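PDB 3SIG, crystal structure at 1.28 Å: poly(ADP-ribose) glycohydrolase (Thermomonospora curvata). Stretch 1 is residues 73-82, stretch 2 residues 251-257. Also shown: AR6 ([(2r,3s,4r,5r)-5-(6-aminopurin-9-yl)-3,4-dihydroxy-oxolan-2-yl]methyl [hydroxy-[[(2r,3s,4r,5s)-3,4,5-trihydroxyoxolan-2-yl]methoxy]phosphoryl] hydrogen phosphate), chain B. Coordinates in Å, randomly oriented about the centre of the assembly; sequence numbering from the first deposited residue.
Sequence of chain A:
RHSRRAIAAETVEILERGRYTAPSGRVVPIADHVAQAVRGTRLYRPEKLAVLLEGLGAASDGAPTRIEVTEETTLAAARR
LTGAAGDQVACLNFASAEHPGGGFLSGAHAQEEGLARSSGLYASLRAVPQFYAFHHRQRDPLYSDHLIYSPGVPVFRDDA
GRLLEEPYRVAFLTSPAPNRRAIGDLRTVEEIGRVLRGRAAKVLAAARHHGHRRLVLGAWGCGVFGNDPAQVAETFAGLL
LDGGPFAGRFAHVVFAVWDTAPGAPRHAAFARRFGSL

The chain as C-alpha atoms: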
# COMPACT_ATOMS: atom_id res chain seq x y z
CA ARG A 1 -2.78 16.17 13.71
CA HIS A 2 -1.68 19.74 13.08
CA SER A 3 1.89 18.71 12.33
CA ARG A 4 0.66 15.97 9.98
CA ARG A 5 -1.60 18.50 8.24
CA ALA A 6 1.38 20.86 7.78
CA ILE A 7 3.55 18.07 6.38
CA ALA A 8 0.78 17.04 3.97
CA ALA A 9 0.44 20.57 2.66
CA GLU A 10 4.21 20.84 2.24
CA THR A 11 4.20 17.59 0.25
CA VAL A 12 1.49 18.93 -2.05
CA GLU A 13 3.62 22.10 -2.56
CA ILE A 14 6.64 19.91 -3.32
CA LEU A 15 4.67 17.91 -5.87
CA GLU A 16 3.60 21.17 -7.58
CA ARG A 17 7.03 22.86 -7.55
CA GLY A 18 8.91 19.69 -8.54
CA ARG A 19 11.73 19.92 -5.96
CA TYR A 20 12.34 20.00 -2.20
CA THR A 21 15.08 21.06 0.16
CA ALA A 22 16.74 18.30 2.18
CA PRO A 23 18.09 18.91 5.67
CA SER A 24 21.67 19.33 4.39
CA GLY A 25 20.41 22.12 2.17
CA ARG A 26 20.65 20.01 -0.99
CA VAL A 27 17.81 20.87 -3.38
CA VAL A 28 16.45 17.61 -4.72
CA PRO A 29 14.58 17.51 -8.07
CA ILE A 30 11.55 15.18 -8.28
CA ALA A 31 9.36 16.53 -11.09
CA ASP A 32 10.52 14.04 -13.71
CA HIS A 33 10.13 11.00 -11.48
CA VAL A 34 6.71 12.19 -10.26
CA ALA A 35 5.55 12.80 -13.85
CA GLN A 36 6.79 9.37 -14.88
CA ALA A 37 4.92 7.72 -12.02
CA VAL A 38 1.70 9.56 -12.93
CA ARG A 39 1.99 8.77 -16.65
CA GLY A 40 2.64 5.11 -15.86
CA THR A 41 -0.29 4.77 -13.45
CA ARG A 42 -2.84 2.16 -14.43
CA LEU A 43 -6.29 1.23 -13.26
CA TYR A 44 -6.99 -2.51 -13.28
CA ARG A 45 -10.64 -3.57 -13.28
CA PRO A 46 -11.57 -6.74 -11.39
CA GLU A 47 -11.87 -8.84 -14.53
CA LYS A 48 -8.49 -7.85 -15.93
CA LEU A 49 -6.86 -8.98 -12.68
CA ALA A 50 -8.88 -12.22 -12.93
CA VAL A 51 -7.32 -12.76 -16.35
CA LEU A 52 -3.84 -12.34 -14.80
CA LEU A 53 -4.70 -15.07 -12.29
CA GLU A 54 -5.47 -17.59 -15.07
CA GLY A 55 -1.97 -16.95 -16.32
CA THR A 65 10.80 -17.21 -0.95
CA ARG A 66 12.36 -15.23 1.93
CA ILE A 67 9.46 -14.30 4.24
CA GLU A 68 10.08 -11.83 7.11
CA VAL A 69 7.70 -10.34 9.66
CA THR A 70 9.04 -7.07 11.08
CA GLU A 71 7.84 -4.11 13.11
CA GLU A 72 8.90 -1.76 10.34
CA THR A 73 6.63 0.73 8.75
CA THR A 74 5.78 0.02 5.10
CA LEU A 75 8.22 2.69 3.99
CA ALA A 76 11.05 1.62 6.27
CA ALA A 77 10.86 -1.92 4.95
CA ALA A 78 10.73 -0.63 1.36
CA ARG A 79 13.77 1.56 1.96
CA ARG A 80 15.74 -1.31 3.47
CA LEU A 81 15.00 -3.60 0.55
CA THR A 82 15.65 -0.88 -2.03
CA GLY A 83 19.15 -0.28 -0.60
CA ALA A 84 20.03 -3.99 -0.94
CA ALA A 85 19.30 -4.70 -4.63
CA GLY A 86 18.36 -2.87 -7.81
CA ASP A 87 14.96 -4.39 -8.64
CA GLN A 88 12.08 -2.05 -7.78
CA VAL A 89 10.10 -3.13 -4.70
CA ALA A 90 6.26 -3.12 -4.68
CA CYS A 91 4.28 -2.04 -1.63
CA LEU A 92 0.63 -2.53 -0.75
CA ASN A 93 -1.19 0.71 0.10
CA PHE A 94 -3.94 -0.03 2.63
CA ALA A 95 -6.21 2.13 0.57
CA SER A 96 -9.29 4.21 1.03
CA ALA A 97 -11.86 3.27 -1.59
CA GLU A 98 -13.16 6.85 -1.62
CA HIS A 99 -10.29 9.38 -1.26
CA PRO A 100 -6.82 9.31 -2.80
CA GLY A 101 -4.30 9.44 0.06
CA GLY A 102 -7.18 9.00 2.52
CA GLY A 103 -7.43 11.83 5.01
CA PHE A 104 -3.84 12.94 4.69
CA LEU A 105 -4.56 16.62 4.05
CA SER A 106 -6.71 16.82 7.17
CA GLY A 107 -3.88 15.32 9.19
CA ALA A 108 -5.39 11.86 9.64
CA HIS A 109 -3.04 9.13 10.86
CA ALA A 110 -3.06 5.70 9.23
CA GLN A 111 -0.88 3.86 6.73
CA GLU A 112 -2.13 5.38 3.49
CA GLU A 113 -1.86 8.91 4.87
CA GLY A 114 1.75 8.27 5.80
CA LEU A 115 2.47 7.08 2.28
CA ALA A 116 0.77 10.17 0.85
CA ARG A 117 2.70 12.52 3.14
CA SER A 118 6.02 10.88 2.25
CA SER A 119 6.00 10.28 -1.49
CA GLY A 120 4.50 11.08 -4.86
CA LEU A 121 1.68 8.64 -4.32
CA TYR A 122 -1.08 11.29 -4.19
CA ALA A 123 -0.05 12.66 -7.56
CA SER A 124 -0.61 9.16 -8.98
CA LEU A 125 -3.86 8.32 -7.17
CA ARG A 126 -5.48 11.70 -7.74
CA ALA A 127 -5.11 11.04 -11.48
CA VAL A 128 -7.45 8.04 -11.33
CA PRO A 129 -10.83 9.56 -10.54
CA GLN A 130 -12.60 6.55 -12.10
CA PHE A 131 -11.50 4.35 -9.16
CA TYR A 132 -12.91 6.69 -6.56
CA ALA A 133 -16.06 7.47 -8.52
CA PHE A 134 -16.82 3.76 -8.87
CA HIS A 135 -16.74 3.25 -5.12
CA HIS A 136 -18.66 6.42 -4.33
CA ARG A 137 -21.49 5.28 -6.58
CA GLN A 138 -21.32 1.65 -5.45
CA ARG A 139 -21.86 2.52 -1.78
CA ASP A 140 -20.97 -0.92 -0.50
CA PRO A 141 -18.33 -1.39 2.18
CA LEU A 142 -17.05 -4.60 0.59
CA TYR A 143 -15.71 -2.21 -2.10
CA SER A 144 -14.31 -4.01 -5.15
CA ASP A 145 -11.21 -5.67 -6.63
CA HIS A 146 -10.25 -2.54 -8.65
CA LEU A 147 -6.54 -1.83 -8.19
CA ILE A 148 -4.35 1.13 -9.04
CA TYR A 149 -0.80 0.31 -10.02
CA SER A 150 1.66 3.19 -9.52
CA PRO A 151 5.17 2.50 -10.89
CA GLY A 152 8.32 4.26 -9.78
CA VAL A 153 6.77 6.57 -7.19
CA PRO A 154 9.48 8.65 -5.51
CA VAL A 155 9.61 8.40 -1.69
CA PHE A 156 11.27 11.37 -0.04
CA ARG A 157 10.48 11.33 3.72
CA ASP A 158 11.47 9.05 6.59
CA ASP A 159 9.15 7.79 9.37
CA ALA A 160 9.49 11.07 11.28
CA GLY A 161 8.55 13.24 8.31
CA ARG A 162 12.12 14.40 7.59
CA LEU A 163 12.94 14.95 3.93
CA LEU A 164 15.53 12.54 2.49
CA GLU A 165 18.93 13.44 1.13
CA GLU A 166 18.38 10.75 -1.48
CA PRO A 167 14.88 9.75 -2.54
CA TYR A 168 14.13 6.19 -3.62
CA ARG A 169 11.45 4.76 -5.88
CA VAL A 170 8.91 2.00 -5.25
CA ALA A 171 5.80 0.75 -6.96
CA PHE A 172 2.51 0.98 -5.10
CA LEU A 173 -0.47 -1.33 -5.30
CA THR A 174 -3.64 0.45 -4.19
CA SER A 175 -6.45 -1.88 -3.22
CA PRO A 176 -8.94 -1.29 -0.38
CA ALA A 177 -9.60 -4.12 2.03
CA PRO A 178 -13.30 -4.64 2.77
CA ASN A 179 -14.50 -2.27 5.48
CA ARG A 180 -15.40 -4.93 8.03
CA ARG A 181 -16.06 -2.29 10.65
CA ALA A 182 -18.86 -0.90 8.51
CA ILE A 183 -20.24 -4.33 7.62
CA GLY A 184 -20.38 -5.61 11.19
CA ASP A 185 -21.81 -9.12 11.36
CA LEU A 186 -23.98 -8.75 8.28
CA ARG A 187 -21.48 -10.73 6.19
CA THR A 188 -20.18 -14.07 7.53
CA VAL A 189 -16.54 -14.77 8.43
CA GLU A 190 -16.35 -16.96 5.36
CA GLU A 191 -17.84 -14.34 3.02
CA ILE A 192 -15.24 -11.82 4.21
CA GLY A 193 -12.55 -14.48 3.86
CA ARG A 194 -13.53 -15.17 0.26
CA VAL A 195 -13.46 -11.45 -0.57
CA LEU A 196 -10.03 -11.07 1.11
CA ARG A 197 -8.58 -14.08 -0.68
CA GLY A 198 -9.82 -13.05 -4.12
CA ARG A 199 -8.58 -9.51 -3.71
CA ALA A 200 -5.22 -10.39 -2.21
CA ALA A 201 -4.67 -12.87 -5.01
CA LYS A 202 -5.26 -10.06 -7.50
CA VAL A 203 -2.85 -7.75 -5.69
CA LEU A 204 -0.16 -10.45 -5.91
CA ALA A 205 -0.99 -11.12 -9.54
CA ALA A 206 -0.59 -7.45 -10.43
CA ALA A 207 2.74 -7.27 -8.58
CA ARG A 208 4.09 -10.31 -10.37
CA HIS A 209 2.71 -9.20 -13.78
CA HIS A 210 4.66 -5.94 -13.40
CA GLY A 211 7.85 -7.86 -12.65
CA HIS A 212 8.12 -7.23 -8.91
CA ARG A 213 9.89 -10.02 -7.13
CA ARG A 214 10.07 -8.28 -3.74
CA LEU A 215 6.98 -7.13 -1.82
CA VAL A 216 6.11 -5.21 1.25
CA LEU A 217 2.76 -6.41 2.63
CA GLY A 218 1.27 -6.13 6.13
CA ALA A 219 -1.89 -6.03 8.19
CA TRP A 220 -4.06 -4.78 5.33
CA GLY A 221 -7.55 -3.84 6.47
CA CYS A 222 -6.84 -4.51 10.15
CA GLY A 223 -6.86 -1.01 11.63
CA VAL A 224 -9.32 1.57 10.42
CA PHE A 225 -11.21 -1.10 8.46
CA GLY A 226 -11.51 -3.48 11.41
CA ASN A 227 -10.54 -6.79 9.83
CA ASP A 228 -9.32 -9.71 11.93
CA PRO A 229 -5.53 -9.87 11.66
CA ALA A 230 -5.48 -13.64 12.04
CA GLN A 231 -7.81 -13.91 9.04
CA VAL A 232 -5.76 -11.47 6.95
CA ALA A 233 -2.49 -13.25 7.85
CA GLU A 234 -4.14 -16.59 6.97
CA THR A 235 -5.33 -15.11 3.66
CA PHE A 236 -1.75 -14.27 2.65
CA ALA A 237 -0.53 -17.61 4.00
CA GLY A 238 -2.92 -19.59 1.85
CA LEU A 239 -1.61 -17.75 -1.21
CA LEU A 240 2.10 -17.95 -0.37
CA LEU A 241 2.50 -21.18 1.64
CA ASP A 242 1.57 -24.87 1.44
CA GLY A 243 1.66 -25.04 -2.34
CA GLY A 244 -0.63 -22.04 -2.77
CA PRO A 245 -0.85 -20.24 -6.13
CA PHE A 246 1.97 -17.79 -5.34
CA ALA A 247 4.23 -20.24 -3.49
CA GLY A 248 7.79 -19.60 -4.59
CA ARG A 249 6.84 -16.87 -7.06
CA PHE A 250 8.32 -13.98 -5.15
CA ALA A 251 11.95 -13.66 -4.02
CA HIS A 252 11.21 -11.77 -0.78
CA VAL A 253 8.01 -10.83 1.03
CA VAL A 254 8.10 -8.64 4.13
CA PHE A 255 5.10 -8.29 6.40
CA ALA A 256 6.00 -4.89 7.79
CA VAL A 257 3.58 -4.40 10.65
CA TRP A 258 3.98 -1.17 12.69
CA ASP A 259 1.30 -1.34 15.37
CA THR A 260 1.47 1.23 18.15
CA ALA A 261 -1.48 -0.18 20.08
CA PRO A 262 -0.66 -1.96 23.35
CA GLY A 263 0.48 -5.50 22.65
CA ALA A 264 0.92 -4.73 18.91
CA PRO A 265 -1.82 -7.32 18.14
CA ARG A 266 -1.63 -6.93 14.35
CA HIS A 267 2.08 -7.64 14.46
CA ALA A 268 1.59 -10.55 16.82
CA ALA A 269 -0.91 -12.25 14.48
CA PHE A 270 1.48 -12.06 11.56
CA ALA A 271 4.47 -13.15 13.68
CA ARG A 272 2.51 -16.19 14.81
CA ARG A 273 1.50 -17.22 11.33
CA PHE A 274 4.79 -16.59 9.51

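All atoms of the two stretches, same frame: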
# COMPACT_ATOMS: atom_id res chain seq x y z
N THR A 73 7.65 0.12 9.58
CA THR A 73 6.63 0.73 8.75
C THR A 73 6.79 0.20 7.32
O THR A 73 7.85 -0.30 6.91
CB THR A 73 6.77 2.25 8.68
OG1 THR A 73 8.05 2.55 8.10
CG2 THR A 73 6.69 2.88 10.05
N THR A 74 5.74 0.35 6.53
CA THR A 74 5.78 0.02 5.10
C THR A 74 6.99 0.68 4.45
O THR A 74 7.76 0.04 3.72
CB THR A 74 4.51 0.46 4.40
OG1 THR A 74 3.37 -0.03 5.14
CG2 THR A 74 4.45 -0.02 2.95
N LEU A 75 7.13 1.97 4.65
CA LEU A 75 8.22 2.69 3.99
C LEU A 75 9.59 2.30 4.48
O LEU A 75 10.53 2.23 3.68
CB LEU A 75 8.02 4.18 4.12
CG LEU A 75 6.86 4.68 3.25
CD1 LEU A 75 6.70 6.15 3.45
CD2 LEU A 75 7.00 4.36 1.76
N ALA A 76 9.74 2.00 5.76
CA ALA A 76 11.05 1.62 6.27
C ALA A 76 11.47 0.30 5.65
O ALA A 76 12.61 0.11 5.23
CB ALA A 76 11.05 1.54 7.80
N ALA A 77 10.54 -0.64 5.57
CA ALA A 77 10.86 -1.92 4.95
C ALA A 77 11.21 -1.71 3.48
O ALA A 77 12.18 -2.30 2.96
CB ALA A 77 9.68 -2.91 5.08
N ALA A 78 10.44 -0.92 2.77
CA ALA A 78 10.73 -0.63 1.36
C ALA A 78 12.09 -0.00 1.18
O ALA A 78 12.85 -0.39 0.28
CB ALA A 78 9.68 0.24 0.78
N ARG A 79 12.48 0.90 2.07
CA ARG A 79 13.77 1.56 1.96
C ARG A 79 14.90 0.58 2.18
O ARG A 79 15.93 0.64 1.50
CB ARG A 79 13.80 2.70 2.96
CG ARG A 79 14.94 3.67 2.79
CD ARG A 79 14.80 4.80 3.78
NE ARG A 79 15.90 5.74 3.69
CZ ARG A 79 16.21 6.62 4.62
NH1 ARG A 79 15.50 6.71 5.72
NH2 ARG A 79 17.25 7.44 4.47
N ARG A 80 14.75 -0.29 3.17
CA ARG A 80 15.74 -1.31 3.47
C ARG A 80 15.96 -2.21 2.27
O ARG A 80 17.10 -2.48 1.86
CB ARG A 80 15.32 -2.11 4.71
CG ARG A 80 16.23 -3.28 4.99
CD ARG A 80 15.92 -3.99 6.31
NE ARG A 80 14.54 -4.50 6.39
CZ ARG A 80 14.16 -5.73 6.06
NH1 ARG A 80 15.04 -6.62 5.61
NH2 ARG A 80 12.90 -6.09 6.20
N LEU A 81 14.88 -2.72 1.70
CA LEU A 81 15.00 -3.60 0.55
C LEU A 81 15.59 -2.87 -0.66
O LEU A 81 16.39 -3.44 -1.39
CB LEU A 81 13.65 -4.20 0.22
CG LEU A 81 13.29 -5.51 0.94
CD1 LEU A 81 13.42 -5.47 2.46
CD2 LEU A 81 11.88 -5.97 0.51
N THR A 82 15.21 -1.62 -0.86
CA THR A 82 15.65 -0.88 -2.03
C THR A 82 17.16 -0.63 -1.95
O THR A 82 17.85 -0.67 -2.97
CB THR A 82 14.89 0.44 -2.14
OG1 THR A 82 13.52 0.15 -2.37
CG2 THR A 82 15.41 1.26 -3.32
N ALA A 251 10.63 -13.46 -4.66
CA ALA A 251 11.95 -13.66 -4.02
C ALA A 251 11.92 -13.34 -2.52
O ALA A 251 12.55 -14.00 -1.71
CB ALA A 251 13.02 -12.83 -4.71
N HIS A 252 11.18 -12.30 -2.14
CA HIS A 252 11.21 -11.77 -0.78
C HIS A 252 9.89 -11.06 -0.51
O HIS A 252 9.44 -10.23 -1.31
CB HIS A 252 12.37 -10.80 -0.68
CG HIS A 252 12.70 -10.31 0.70
ND1 HIS A 252 13.75 -9.45 0.92
CD2 HIS A 252 12.13 -10.52 1.91
CE1 HIS A 252 13.81 -9.14 2.20
NE2 HIS A 252 12.86 -9.80 2.83
N VAL A 253 9.23 -11.48 0.55
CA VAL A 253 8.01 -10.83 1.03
C VAL A 253 8.24 -10.42 2.46
O VAL A 253 8.60 -11.26 3.31
CB VAL A 253 6.82 -11.76 0.98
CG1 VAL A 253 5.58 -11.12 1.58
CG2 VAL A 253 6.55 -12.20 -0.48
N VAL A 254 8.04 -9.14 2.75
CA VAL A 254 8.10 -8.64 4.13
C VAL A 254 6.70 -8.25 4.57
O VAL A 254 6.02 -7.49 3.86
CB VAL A 254 8.98 -7.39 4.26
CG1 VAL A 254 9.08 -6.91 5.72
CG2 VAL A 254 10.36 -7.61 3.68
N PHE A 255 6.28 -8.78 5.71
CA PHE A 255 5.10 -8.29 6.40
C PHE A 255 5.60 -7.28 7.39
O PHE A 255 6.04 -7.64 8.50
CB PHE A 255 4.31 -9.44 7.04
CG PHE A 255 3.76 -10.40 6.04
CD1 PHE A 255 2.62 -10.12 5.32
CD2 PHE A 255 4.42 -11.58 5.76
CE1 PHE A 255 2.11 -11.03 4.39
CE2 PHE A 255 3.90 -12.48 4.83
CZ PHE A 255 2.77 -12.19 4.13
N ALA A 256 5.54 -6.01 6.97
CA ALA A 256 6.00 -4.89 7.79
C ALA A 256 4.79 -4.38 8.56
O ALA A 256 3.87 -3.82 7.95
CB ALA A 256 6.58 -3.80 6.91
N VAL A 257 4.75 -4.67 9.87
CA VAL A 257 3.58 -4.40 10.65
C VAL A 257 3.98 -3.50 11.82
O VAL A 257 4.53 -3.97 12.82
CB VAL A 257 2.92 -5.66 11.16
CG1 VAL A 257 1.59 -5.27 11.81
CG2 VAL A 257 2.70 -6.67 10.01
N1 AR6 B . 3.36 0.67 8.27
C2 AR6 B . 3.06 -0.60 8.54
N3 AR6 B . 1.97 -1.02 9.25
C4 AR6 B . 1.18 -0.01 9.68
C5 AR6 B . 1.46 1.37 9.41
C6 AR6 B . 2.59 1.64 8.68
N6 AR6 B . 2.93 2.96 8.40
N7 AR6 B . 0.38 2.12 9.99
C8 AR6 B . -0.40 1.26 10.57
N9 AR6 B . 0.00 -0.04 10.43
PA AR6 B . -4.56 0.94 8.50
PB AR6 B . -6.81 -0.29 6.98
C1' AR6 B . -0.58 -1.30 10.88
O1A AR6 B . -5.48 1.12 9.65
O1B AR6 B . -6.70 -1.02 5.65
C1D AR6 B . -6.81 4.99 6.00
O1D AR6 B . -7.44 6.15 6.47
C2' AR6 B . -1.45 -1.17 12.11
O2' AR6 B . -1.33 -2.32 12.91
O2A AR6 B . -3.85 2.16 7.96
O2B AR6 B . -7.35 -1.02 8.15
C2D AR6 B . -7.20 4.81 4.58
O2D AR6 B . -7.10 5.92 3.76
C3' AR6 B . -2.81 -1.10 11.53
O3' AR6 B . -3.79 -1.60 12.38
O3A AR6 B . -5.33 0.19 7.32
C3D AR6 B . -8.39 3.96 4.62
O3D AR6 B . -9.46 4.87 4.72
C4' AR6 B . -2.73 -1.91 10.27
O4' AR6 B . -1.37 -1.91 9.89
C4D AR6 B . -8.19 3.16 5.86
O4D AR6 B . -7.32 3.88 6.72
C5' AR6 B . -3.60 -1.43 9.11
O5' AR6 B . -3.35 -0.06 8.83
C5D AR6 B . -7.64 1.76 5.60
O5D AR6 B . -7.64 1.05 6.83
O HOH W 1 3.41 -2.64 5.41

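The helix of residues 74-82 packs against the strand 252-256 and runs roughly antiparallel to it, the two directions making 150° and the axes approaching to 8.5 Å. No direct hydrogen bond joins the two; methyl and aliphatic contacts dominate, with a guanidinium and an imidazole ring at one end and a shared water at the other. Strand alternation sets the pattern: His-252, Val-254 and Ala-256 point their CB atoms toward the helix, while Val-253 and Phe-255 point away. The helix answers with Ala-77, Arg-80 and Leu-81, spaced so that they fall on one side.

Where the backbones come closest, with Thr-74 CA 5.6 Å from Ala-256 CA, the side chains are small. Ala-77 CB meets Ala-256 CB at 3.7 Å, and Ala-256 CB also lies 3.7 Å from Thr-73 O; methyl groups suit so narrow a gap. Toward the other end, where Leu-81 CA and His-252 CA are 9.1 Å apart, longer side chains fill the space. Leu-81, at chi1 -88° (m) and chi2 52° (p), sets CD2 3.9 Å from Val-254 CG2 and over one face of the His-252 ring, 4.2 Å from its centroid, a CH-pi contact. With chi1 t (-171°), the His-252 ring lies beneath the leucine methyl, one face against Leu-81 CD2. Arg-80 is extended through chi1 and chi2, both t, then turns at chi3 (58°, p), bringing NH2 to 3.9 Å from Val-254 CG2; its guanidinium also finds hydrogen bonds elsewhere in the structure.

Thr-73, chi1 p, caps the helix: its OG1 accepts from Ala-76 N at 2.9 Å, satisfying an amide that the first turn leaves without a backbone partner. Thr-74, chi1 m, places OG1 2.6 Å from the oxygen of water 1, which lies 2.8 Å from Ala-256 O and can donate to it, a possible link between helix and strand. The free amide Thr-74 N donates to N1 of AR6 at 3.0 Å, bringing the ligand's adenine to this junction.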